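Local coordinates for protein fructosyl amine:oxygen oxidoreductase (PDB 4WCT) that probably uses its bound FAD to oxidise fructosyl amines (Amadori products) with molecular oxygen, releasing the amine and so acting as a deglycating enzyme, at residues A[120-125]-A[280-285]; A[28-33]-A[50-55]; A[362-367]-A[421-426]. All coordinates share one frame; numbering follows the deposited sequence.

Contact 1: residues A[120-125]-A[280-285]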
loop_
_atom_site.group_PDB
_atom_site.type_symbol
_atom_site.label_atom_id
_atom_site.label_comp_id
_atom_site.label_asym_id
_atom_site.label_seq_id
_atom_site.Cartn_x
_atom_site.Cartn_y
_atom_site.Cartn_z
ATOM N N SER A 120 -9.181 0.450 17.009
ATOM C CA SER A 120 -9.725 1.240 18.110
ATOM C C SER A 120 -10.132 2.650 17.645
ATOM O O SER A 120 -9.709 3.126 16.574
ATOM C CB SER A 120 -8.702 1.342 19.234
ATOM O OG SER A 120 -7.508 1.986 18.765
ATOM N N GLY A 121 -10.896 3.323 18.491
ATOM C CA GLY A 121 -11.208 4.741 18.319
ATOM C C GLY A 121 -11.462 5.365 19.663
ATOM O O GLY A 121 -11.547 4.641 20.666
ATOM N N HIS A 122 -11.563 6.693 19.725
ATOM C CA HIS A 122 -11.612 7.389 21.017
ATOM C C HIS A 122 -12.854 8.287 21.199
ATOM O O HIS A 122 -12.902 9.066 22.131
ATOM C CB HIS A 122 -10.313 8.167 21.285
ATOM C CG HIS A 122 -10.043 9.229 20.272
ATOM N ND1 HIS A 122 -9.641 8.924 18.996
ATOM C CD2 HIS A 122 -10.324 10.559 20.270
ATOM C CE1 HIS A 122 -9.706 10.003 18.242
ATOM N NE2 HIS A 122 -10.040 11.025 19.009
ATOM N N THR A 123 -13.799 8.189 20.290
ATOM C CA THR A 123 -15.120 8.787 20.446
ATOM C C THR A 123 -16.166 7.712 20.234
ATOM O O THR A 123 -15.959 6.745 19.514
ATOM C CB THR A 123 -15.379 9.930 19.440
ATOM O OG1 THR A 123 -15.576 9.402 18.119
ATOM C CG2 THR A 123 -14.274 10.950 19.456
ATOM N N PRO A 124 -17.368 7.931 20.769
ATOM C CA PRO A 124 -18.415 6.947 20.536
ATOM C C PRO A 124 -18.723 6.730 19.063
ATOM O O PRO A 124 -18.951 5.589 18.657
ATOM C CB PRO A 124 -19.629 7.543 21.288
ATOM C CG PRO A 124 -19.017 8.377 22.369
ATOM C CD PRO A 124 -17.710 8.896 21.832
ATOM N N ALA A 125 -18.705 7.792 18.259
ATOM C CA ALA A 125 -18.974 7.644 16.846
ATOM C C ALA A 125 -17.924 6.780 16.153
ATOM O O ALA A 125 -18.260 5.996 15.273
ATOM C CB ALA A 125 -19.065 9.000 16.170
ATOM N N ASN A 280 -5.523 3.215 15.964
ATOM C CA ASN A 280 -6.692 4.038 16.210
ATOM C C ASN A 280 -7.051 4.752 14.909
ATOM O O ASN A 280 -6.217 5.476 14.324
ATOM C CB ASN A 280 -6.406 5.044 17.336
ATOM C CG ASN A 280 -7.538 6.022 17.552
ATOM O OD1 ASN A 280 -8.167 6.477 16.603
ATOM N ND2 ASN A 280 -7.706 6.468 18.775
ATOM N N ILE A 281 -8.246 4.469 14.409
ATOM C CA ILE A 281 -8.633 4.871 13.052
ATOM C C ILE A 281 -8.686 6.381 12.846
ATOM O O ILE A 281 -8.790 6.837 11.711
ATOM C CB ILE A 281 -9.983 4.255 12.635
ATOM C CG1 ILE A 281 -11.118 4.823 13.492
ATOM C CG2 ILE A 281 -9.903 2.739 12.684
ATOM C CD1 ILE A 281 -12.489 4.457 12.937
ATOM N N ALA A 282 -8.596 7.169 13.906
ATOM C CA ALA A 282 -8.552 8.618 13.751
ATOM C C ALA A 282 -7.330 9.232 14.389
ATOM O O ALA A 282 -7.301 10.443 14.593
ATOM C CB ALA A 282 -9.822 9.269 14.290
ATOM N N LYS A 283 -6.315 8.416 14.713
ATOM C CA LYS A 283 -5.075 8.945 15.289
ATOM C C LYS A 283 -3.832 8.369 14.631
ATOM O O LYS A 283 -2.961 9.108 14.180
ATOM C CB LYS A 283 -4.988 8.767 16.794
ATOM C CG LYS A 283 -5.947 9.686 17.542
ATOM C CD LYS A 283 -5.541 9.796 19.009
ATOM C CE LYS A 283 -6.499 10.687 19.779
ATOM N NZ LYS A 283 -6.139 12.093 19.571
ATOM N N GLY A 284 -3.765 7.063 14.523
ATOM C CA GLY A 284 -2.608 6.466 13.828
ATOM C C GLY A 284 -2.343 5.041 14.248
ATOM O O GLY A 284 -3.129 4.435 14.973
ATOM N N PHE A 285 -1.149 4.577 13.914
ATOM C CA PHE A 285 -0.710 3.272 14.338
ATOM C C PHE A 285 0.790 3.238 14.525
ATOM O O PHE A 285 1.508 4.070 13.994
ATOM C CB PHE A 285 -1.177 2.167 13.380
ATOM C CG PHE A 285 -0.741 2.343 11.941
ATOM C CD1 PHE A 285 -1.629 2.870 11.010
ATOM C CD2 PHE A 285 0.470 1.856 11.502
ATOM C CE1 PHE A 285 -1.269 2.982 9.665
ATOM C CE2 PHE A 285 0.837 1.982 10.166
ATOM C CZ PHE A 285 -0.045 2.523 9.246
#

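Contact 2: residues A[28-33]-A[50-55]. With FAD (flavin-adenine dinucleotide), chain C.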
loop_
_atom_site.group_PDB
_atom_site.type_symbol
_atom_site.label_atom_id
_atom_site.label_comp_id
_atom_site.label_asym_id
_atom_site.label_seq_id
_atom_site.Cartn_x
_atom_site.Cartn_y
_atom_site.Cartn_z
ATOM N N ILE A 28 7.047 -10.084 -22.381
ATOM C CA ILE A 28 6.301 -9.269 -21.444
ATOM C C ILE A 28 7.163 -8.154 -20.878
ATOM O O ILE A 28 8.316 -8.390 -20.508
ATOM C CB ILE A 28 5.758 -10.146 -20.292
ATOM C CG1 ILE A 28 4.857 -11.237 -20.881
ATOM C CG2 ILE A 28 4.895 -9.298 -19.357
ATOM C CD1 ILE A 28 4.535 -12.320 -19.911
ATOM N N ILE A 29 6.576 -6.958 -20.774
ATOM C CA ILE A 29 7.196 -5.829 -20.059
ATOM C C ILE A 29 6.320 -5.472 -18.865
ATOM O O ILE A 29 5.095 -5.476 -18.972
ATOM C CB ILE A 29 7.338 -4.567 -20.947
ATOM C CG1 ILE A 29 8.560 -4.688 -21.856
ATOM C CG2 ILE A 29 7.467 -3.309 -20.111
ATOM C CD1 ILE A 29 8.440 -3.811 -23.076
ATOM N N VAL A 30 6.953 -5.379 -17.701
ATOM C CA VAL A 30 6.280 -4.915 -16.482
ATOM C C VAL A 30 6.841 -3.567 -16.152
ATOM O O VAL A 30 8.066 -3.401 -16.046
ATOM C CB VAL A 30 6.573 -5.850 -15.296
ATOM C CG1 VAL A 30 6.013 -5.244 -13.994
ATOM C CG2 VAL A 30 6.079 -7.279 -15.573
ATOM N N ILE A 31 5.965 -2.567 -16.098
ATOM C CA ILE A 31 6.354 -1.225 -15.751
ATOM C C ILE A 31 6.106 -1.028 -14.253
ATOM O O ILE A 31 4.957 -0.942 -13.790
ATOM C CB ILE A 31 5.552 -0.179 -16.558
ATOM C CG1 ILE A 31 5.647 -0.428 -18.083
ATOM C CG2 ILE A 31 5.949 1.227 -16.182
ATOM C CD1 ILE A 31 4.651 0.367 -18.899
ATOM N N GLY A 32 7.205 -0.883 -13.532
ATOM C CA GLY A 32 7.214 -0.710 -12.081
ATOM C C GLY A 32 7.649 -1.974 -11.335
ATOM O O GLY A 32 6.953 -3.007 -11.346
ATOM N N ALA A 33 8.802 -1.883 -10.727
ATOM C CA ALA A 33 9.412 -2.976 -9.907
ATOM C C ALA A 33 9.175 -2.707 -8.415
ATOM O O ALA A 33 10.112 -2.698 -7.596
ATOM C CB ALA A 33 10.892 -3.079 -10.202
ATOM N N LYS A 50 9.476 -16.987 -20.042
ATOM C CA LYS A 50 10.916 -16.941 -20.186
ATOM C C LYS A 50 11.446 -15.583 -20.588
ATOM O O LYS A 50 12.633 -15.333 -20.464
ATOM C CB LYS A 50 11.363 -17.946 -21.263
ATOM C CG LYS A 50 11.116 -19.395 -20.895
ATOM C CD LYS A 50 11.883 -19.791 -19.648
ATOM C CE LYS A 50 12.034 -21.306 -19.559
ATOM N NZ LYS A 50 13.125 -21.686 -18.618
ATOM N N ASP A 51 10.558 -14.680 -21.001
ATOM C CA ASP A 51 10.980 -13.393 -21.567
ATOM C C ASP A 51 10.245 -12.245 -20.909
ATOM O O ASP A 51 9.229 -11.757 -21.415
ATOM C CB ASP A 51 10.727 -13.391 -23.069
ATOM C CG ASP A 51 11.298 -12.160 -23.759
ATOM O OD1 ASP A 51 11.879 -11.284 -23.087
ATOM O OD2 ASP A 51 11.190 -12.088 -24.990
ATOM N N VAL A 52 10.678 -11.942 -19.690
ATOM C CA VAL A 52 10.032 -10.874 -18.909
ATOM C C VAL A 52 11.080 -9.817 -18.595
ATOM O O VAL A 52 12.162 -10.125 -18.091
ATOM C CB VAL A 52 9.436 -11.458 -17.618
ATOM C CG1 VAL A 52 8.777 -10.359 -16.798
ATOM C CG2 VAL A 52 8.459 -12.575 -17.916
ATOM N N THR A 53 10.724 -8.546 -18.814
ATOM C CA THR A 53 11.588 -7.418 -18.536
ATOM C C THR A 53 10.802 -6.428 -17.671
ATOM O O THR A 53 9.683 -6.106 -18.017
ATOM C CB THR A 53 11.990 -6.695 -19.830
ATOM O OG1 THR A 53 12.694 -7.622 -20.666
ATOM C CG2 THR A 53 12.886 -5.491 -19.517
ATOM N N VAL A 54 11.404 -6.027 -16.550
ATOM C CA VAL A 54 10.808 -5.099 -15.611
ATOM C C VAL A 54 11.555 -3.781 -15.644
ATOM O O VAL A 54 12.776 -3.769 -15.568
ATOM C CB VAL A 54 10.834 -5.644 -14.179
ATOM C CG1 VAL A 54 10.027 -4.724 -13.252
ATOM C CG2 VAL A 54 10.284 -7.055 -14.125
ATOM N N LEU A 55 10.824 -2.687 -15.847
ATOM C CA LEU A 55 11.425 -1.361 -15.951
ATOM C C LEU A 55 11.077 -0.516 -14.717
ATOM O O LEU A 55 9.916 -0.458 -14.341
ATOM C CB LEU A 55 10.888 -0.630 -17.165
ATOM C CG LEU A 55 11.065 -1.312 -18.531
ATOM C CD1 LEU A 55 10.291 -0.593 -19.623
ATOM C CD2 LEU A 55 12.553 -1.348 -18.829
HETATM P PA FAD C . 4.620 0.741 -5.239
HETATM O O1A FAD C . 4.996 -0.285 -4.210
HETATM O O2A FAD C . 4.635 2.200 -4.904
HETATM O O5B FAD C . 5.555 0.481 -6.475
HETATM C C5B FAD C . 5.447 1.312 -7.640
HETATM C C4B FAD C . 6.761 1.210 -8.408
HETATM O O4B FAD C . 6.605 1.863 -9.709
HETATM C C3B FAD C . 7.946 1.874 -7.714
HETATM O O3B FAD C . 9.047 0.969 -7.535
HETATM C C2B FAD C . 8.319 3.024 -8.653
HETATM O O2B FAD C . 9.691 3.410 -8.637
HETATM C C1B FAD C . 7.822 2.503 -10.004
HETATM N N9A FAD C . 7.572 3.603 -10.961
HETATM C C8A FAD C . 7.074 4.826 -10.703
HETATM N N7A FAD C . 7.053 5.577 -11.828
HETATM C C5A FAD C . 7.471 4.760 -12.830
HETATM C C6A FAD C . 7.744 4.937 -14.251
HETATM N N6A FAD C . 7.498 6.112 -14.856
HETATM N N1A FAD C . 8.275 3.884 -14.908
HETATM C C2A FAD C . 8.512 2.694 -14.341
HETATM N N3A FAD C . 8.321 2.480 -13.029
HETATM C C4A FAD C . 7.816 3.476 -12.260
HETATM N N1 FAD C . -0.914 -1.443 2.569
HETATM C C2 FAD C . -1.169 -2.527 3.383
HETATM O O2 FAD C . -1.530 -3.569 2.841
HETATM N N3 FAD C . -0.923 -2.489 4.695
HETATM C C4 FAD C . -0.553 -1.351 5.320
HETATM O O4 FAD C . -0.325 -1.265 6.558
HETATM C C4X FAD C . -0.293 -0.162 4.527
HETATM N N5 FAD C . 0.104 0.998 5.115
HETATM C C5X FAD C . 0.572 2.005 4.315
HETATM C C6 FAD C . 1.205 3.117 4.862
HETATM C C7 FAD C . 1.576 4.172 4.049
HETATM C C7M FAD C . 2.314 5.315 4.647
HETATM C C8 FAD C . 1.358 4.076 2.600
HETATM C C8M FAD C . 1.776 5.153 1.667
HETATM C C9 FAD C . 0.831 2.940 2.037
HETATM C C9A FAD C . 0.377 1.919 2.846
HETATM N N10 FAD C . -0.248 0.801 2.286
HETATM C C10 FAD C . -0.502 -0.297 3.110
HETATM C "C1'" FAD C . -0.557 0.640 0.872
HETATM C "C2'" FAD C . 0.514 -0.127 0.113
HETATM O "O2'" FAD C . 1.766 0.440 0.473
HETATM C "C3'" FAD C . 0.252 0.031 -1.391
HETATM O "O3'" FAD C . -1.131 -0.225 -1.677
HETATM C "C4'" FAD C . 1.145 -0.894 -2.223
HETATM O "O4'" FAD C . 2.479 -0.848 -1.720
HETATM C "C5'" FAD C . 1.131 -0.389 -3.659
HETATM O "O5'" FAD C . 1.921 -1.269 -4.459
HETATM P P FAD C . 2.276 -0.856 -5.971
HETATM O O1P FAD C . 3.154 -1.945 -6.544
HETATM O O2P FAD C . 0.977 -0.476 -6.638
HETATM O O3P FAD C . 3.150 0.478 -5.786
HETATM O O HOH W 1 10.582 -8.808 -22.201
#

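Contact 3: residues A[362-367]-A[421-426]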
loop_
_atom_site.group_PDB
_atom_site.type_symbol
_atom_site.label_atom_id
_atom_site.label_comp_id
_atom_site.label_asym_id
_atom_site.label_seq_id
_atom_site.Cartn_x
_atom_site.Cartn_y
_atom_site.Cartn_z
ATOM N N ASP A 362 -5.847 5.724 -4.841
ATOM C CA ASP A 362 -7.172 5.257 -4.507
ATOM C C ASP A 362 -8.055 5.216 -5.761
ATOM O O ASP A 362 -8.098 6.179 -6.544
ATOM C CB ASP A 362 -7.852 6.179 -3.502
ATOM C CG ASP A 362 -7.269 6.091 -2.114
ATOM O OD1 ASP A 362 -6.945 4.969 -1.639
ATOM O OD2 ASP A 362 -7.226 7.164 -1.471
ATOM N N THR A 363 -8.746 4.097 -5.927
ATOM C CA THR A 363 -9.879 4.013 -6.847
ATOM C C THR A 363 -11.109 4.638 -6.178
ATOM O O THR A 363 -11.114 4.893 -4.971
ATOM C CB THR A 363 -10.130 2.558 -7.189
ATOM O OG1 THR A 363 -10.397 1.846 -5.982
ATOM C CG2 THR A 363 -8.909 1.982 -7.937
ATOM N N PRO A 364 -12.193 4.861 -6.946
ATOM C CA PRO A 364 -13.358 5.459 -6.335
ATOM C C PRO A 364 -13.985 4.657 -5.188
ATOM O O PRO A 364 -14.559 5.246 -4.280
ATOM C CB PRO A 364 -14.336 5.575 -7.516
ATOM C CG PRO A 364 -13.454 5.739 -8.683
ATOM C CD PRO A 364 -12.315 4.779 -8.414
ATOM N N ASP A 365 -13.893 3.327 -5.233
ATOM C CA ASP A 365 -14.407 2.483 -4.175
ATOM C C ASP A 365 -13.349 1.785 -3.324
ATOM O O ASP A 365 -13.692 0.977 -2.429
ATOM C CB ASP A 365 -15.363 1.469 -4.775
ATOM C CG ASP A 365 -14.708 0.517 -5.765
ATOM O OD1 ASP A 365 -13.471 0.627 -6.004
ATOM O OD2 ASP A 365 -15.488 -0.311 -6.330
ATOM N N ARG A 366 -12.097 2.123 -3.606
ATOM C CA ARG A 366 -10.922 1.576 -2.956
ATOM C C ARG A 366 -10.802 0.060 -3.106
ATOM O O ARG A 366 -10.045 -0.577 -2.367
ATOM C CB ARG A 366 -10.846 2.036 -1.496
ATOM C CG ARG A 366 -10.506 3.519 -1.398
ATOM C CD ARG A 366 -10.316 4.001 0.026
ATOM N NE ARG A 366 -9.256 3.284 0.696
ATOM C CZ ARG A 366 -9.171 3.141 2.016
ATOM N NH1 ARG A 366 -10.019 3.768 2.820
ATOM N NH2 ARG A 366 -8.169 2.445 2.540
ATOM N N ALA A 367 -11.423 -0.499 -4.150
ATOM C CA ALA A 367 -11.037 -1.811 -4.667
ATOM C C ALA A 367 -9.945 -1.660 -5.706
ATOM O O ALA A 367 -9.734 -0.574 -6.252
ATOM C CB ALA A 367 -12.257 -2.579 -5.211
ATOM N N GLU A 421 -16.786 4.478 -15.631
ATOM C CA GLU A 421 -18.109 5.016 -15.295
ATOM C C GLU A 421 -18.234 5.394 -13.828
ATOM O O GLU A 421 -18.993 6.309 -13.473
ATOM C CB GLU A 421 -19.236 4.063 -15.724
ATOM C CG GLU A 421 -19.382 2.766 -14.955
ATOM C CD GLU A 421 -18.395 1.674 -15.362
ATOM O OE1 GLU A 421 -17.527 1.894 -16.233
ATOM O OE2 GLU A 421 -18.454 0.585 -14.751
ATOM N N THR A 422 -17.464 4.728 -12.963
ATOM C CA THR A 422 -17.541 5.012 -11.538
ATOM C C THR A 422 -16.825 6.305 -11.126
ATOM O O THR A 422 -16.894 6.693 -9.961
ATOM C CB THR A 422 -16.938 3.867 -10.685
ATOM O OG1 THR A 422 -15.535 3.779 -10.932
ATOM C CG2 THR A 422 -17.602 2.507 -10.998
ATOM N N ALA A 423 -16.071 6.926 -12.034
ATOM C CA ALA A 423 -15.198 8.053 -11.703
ATOM C C ALA A 423 -15.599 9.320 -12.460
ATOM O O ALA A 423 -14.933 10.363 -12.348
ATOM C CB ALA A 423 -13.764 7.730 -12.048
ATOM N N VAL A 424 -16.736 9.268 -13.134
ATOM C CA VAL A 424 -17.244 10.480 -13.805
ATOM C C VAL A 424 -17.554 11.561 -12.760
ATOM O O VAL A 424 -18.144 11.269 -11.713
ATOM C CB VAL A 424 -18.497 10.151 -14.659
ATOM C CG1 VAL A 424 -19.096 11.417 -15.240
ATOM C CG2 VAL A 424 -18.119 9.184 -15.771
ATOM N N ASP A 425 -17.028 12.757 -12.983
ATOM C CA ASP A 425 -17.115 13.870 -12.022
ATOM C C ASP A 425 -16.636 13.490 -10.622
ATOM O O ASP A 425 -17.176 13.956 -9.615
ATOM C CB ASP A 425 -18.530 14.450 -11.922
ATOM C CG ASP A 425 -19.073 14.890 -13.267
ATOM O OD1 ASP A 425 -18.276 15.366 -14.094
ATOM O OD2 ASP A 425 -20.269 14.661 -13.528
ATOM N N ARG A 426 -15.604 12.651 -10.563
ATOM C CA ARG A 426 -15.050 12.287 -9.268
ATOM C C ARG A 426 -14.778 13.526 -8.402
ATOM O O ARG A 426 -14.154 14.503 -8.842
ATOM C CB ARG A 426 -13.742 11.550 -9.491
ATOM C CG ARG A 426 -13.123 11.052 -8.201
ATOM C CD ARG A 426 -12.203 9.893 -8.438
ATOM N NE ARG A 426 -11.585 9.434 -7.200
ATOM C CZ ARG A 426 -10.760 8.405 -7.114
ATOM N NH1 ARG A 426 -10.268 7.856 -8.208
ATOM N NH2 ARG A 426 -10.311 8.024 -5.929
#

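Contact 1: residues A[120-125]-A[280-285]
Ser-120 and Asn-280 form a parallel beta bridge, their CA atoms 4.5 Å apart, where strand 117-121 ends beside the tight turn that follows strand 277-280. The amide N of Ile-281 donates to Ser-120 O at 2.9 Å, and the same carbonyl oxygen receives a CA-H...O contact from Asn-280. Beyond the bridge the backbones part and side chains take over. His-122 has CG between its backbone N and carbonyl carbon, which turns the imidazole toward the turn. There Asn-280 ND2 donates to His-122 ND1 at 3.1 Å in a nearly straight bond, 169° at the hydrogen. The acceptor lies close to the amide plane, whereas the donor sits 25° out of the ring plane. The other end of the amide is engaged too: Asn-280 OD1 takes the backbone N of Ala-282 at 2.8 Å, closing an Asx turn, so both amide atoms are used and the group's rotation is fixed. Lys-283 crosses the imidazole at about a right angle, with CE 3.6 Å from the centroid of the His-122 ring and only 7° off its normal, a CH-pi contact over one face. Its chain bends at the last torsion, carrying NZ past the ring to a salt bridge with Asp-338. The CB of Ala-282 lies at the ring edge, 4.0 Å from His-122 CE1. Within the turn, Lys-283 and Gly-284 both face Asn-280, a classic beta bulge. Trp-167 packs against Ser-120 and Asn-280, and Gly-121 is backbone-bonded to Lys-168 of the antiparallel strand 168-172. Ile-281 packs on helix 124-135, whose N-cap is Thr-123, while Lys-283 lies against helix 330-343 and strand 284-287 pairs antiparallel with strand 295-310.

Contact 2: residues A[28-33]-A[50-55]
Strands 28-31 and 52-55 pair in parallel inside the six-stranded sheet of the FAD-binding region, joined through helix 35-46. Five backbone hydrogen bonds link them, starting with Ile-28 N to Asp-51 O and ending with Gly-32 N to Leu-55 O at 2.9 Å. The strand directions differ by 21°. On one face Val-30 and Val-54 lie side by side, Val-30 CB 4.1 Å from Val-54 CG2, and Ala-33 CB closes the row against Val-54 CG1 at 3.6 Å. Val-54 CG1 stands anti to its backbone N (chi1 -172°), which sends this methyl toward Ala-33. The other face carries Ile-29, Thr-53 and Leu-55: Ile-29 CG2 meets Leu-55 CD1 at 3.9 Å. At the N-terminal end a water lies within bonding distance of Ile-28 O, Asp-51 OD1 and Thr-53 OG1. At the opposite end the cofactor takes over. Ile-31 CG2 and Leu-55 O each come within 3.5 Å of the adenine atom C2A of FAD. Gly-32, without a side chain and with a positive phi, lets its backbone lie against the adenosine, its CA 3.5 Å from FAD N3A. With Asp-56 binding FAD and receiving the amide of Ala-33, this beta-alpha-beta unit is characteristic of a Rossmann-type dinucleotide fold, Gly-32 being consistent with the first glycine of a GxGxxG motif.

Contact 3: residues A[362-367]-A[421-426]
The guanidinium of Arg-426 has the start of the Pro-364 ring over one face, with Pro-364 N 3.4 Å above the plane and offset toward the rim, and the carbonyl of Asp-362 at its edge. Pro-364 and Arg-426 cross at about a right angle, Pro-364 CD lying 3.7 Å from Arg-426 NH1. Both terminal nitrogens grip a single atom end-on: Arg-426 NH2 reaches Asp-362 O at 2.9 Å and NH1 at 3.2 Å. The oxygen is near the guanidinium plane, but NH2 stands 67° out of the carbonyl plane and NH1 is tilted 27° from it, both on the same face. Arg-426 reaches this far because its chain leaves with CG anti to the backbone N (chi1 -176°) and stays extended to NE. Its backbone closes a type II turn begun at Ala-423. Farther along the proline, Pro-364 CG makes a van der Waals contact with the Thr-422 hydroxyl, OG1 at 3.6 Å, and an apolar one with Ala-423 CB at 3.9 Å. Thr-422 OG1 is bonded to Arg-419 O. The Asp-362 carboxylate itself turns elsewhere, to Arg-434 and Arg-253. Arg-426 thus joins the loop after strand 352-362 to the turn that follows the 3-10 segment ending at Thr-422, its two N-H donors gripping a main-chain carbonyl while Lys-250 O and Gln-432 OE1 accept from the same guanidinium.

In the fold
Along the chain the contacts come in series: contact 2 closes before contact 1 opens, and contact 3 follows both. Contacts 1 and 2 lie on opposite sides of the chain's centre, 41 Å between centres; contact 3 is 26 Å from contact 1 and 28 Å from contact 2, centre to centre, and none touches another. Contact 2 belongs to the six-stranded sheet and meets the adenine end of the FAD, contact 1 to the larger mixed sheet. One side of contact 3, segment 362-367, connects the two sheets, running from strand 352-362 of the larger to strand 369-372 of the smaller. The side chains of Asp-362 and Ile-281 lie about 8 Å and about 12 Å from the cofactor.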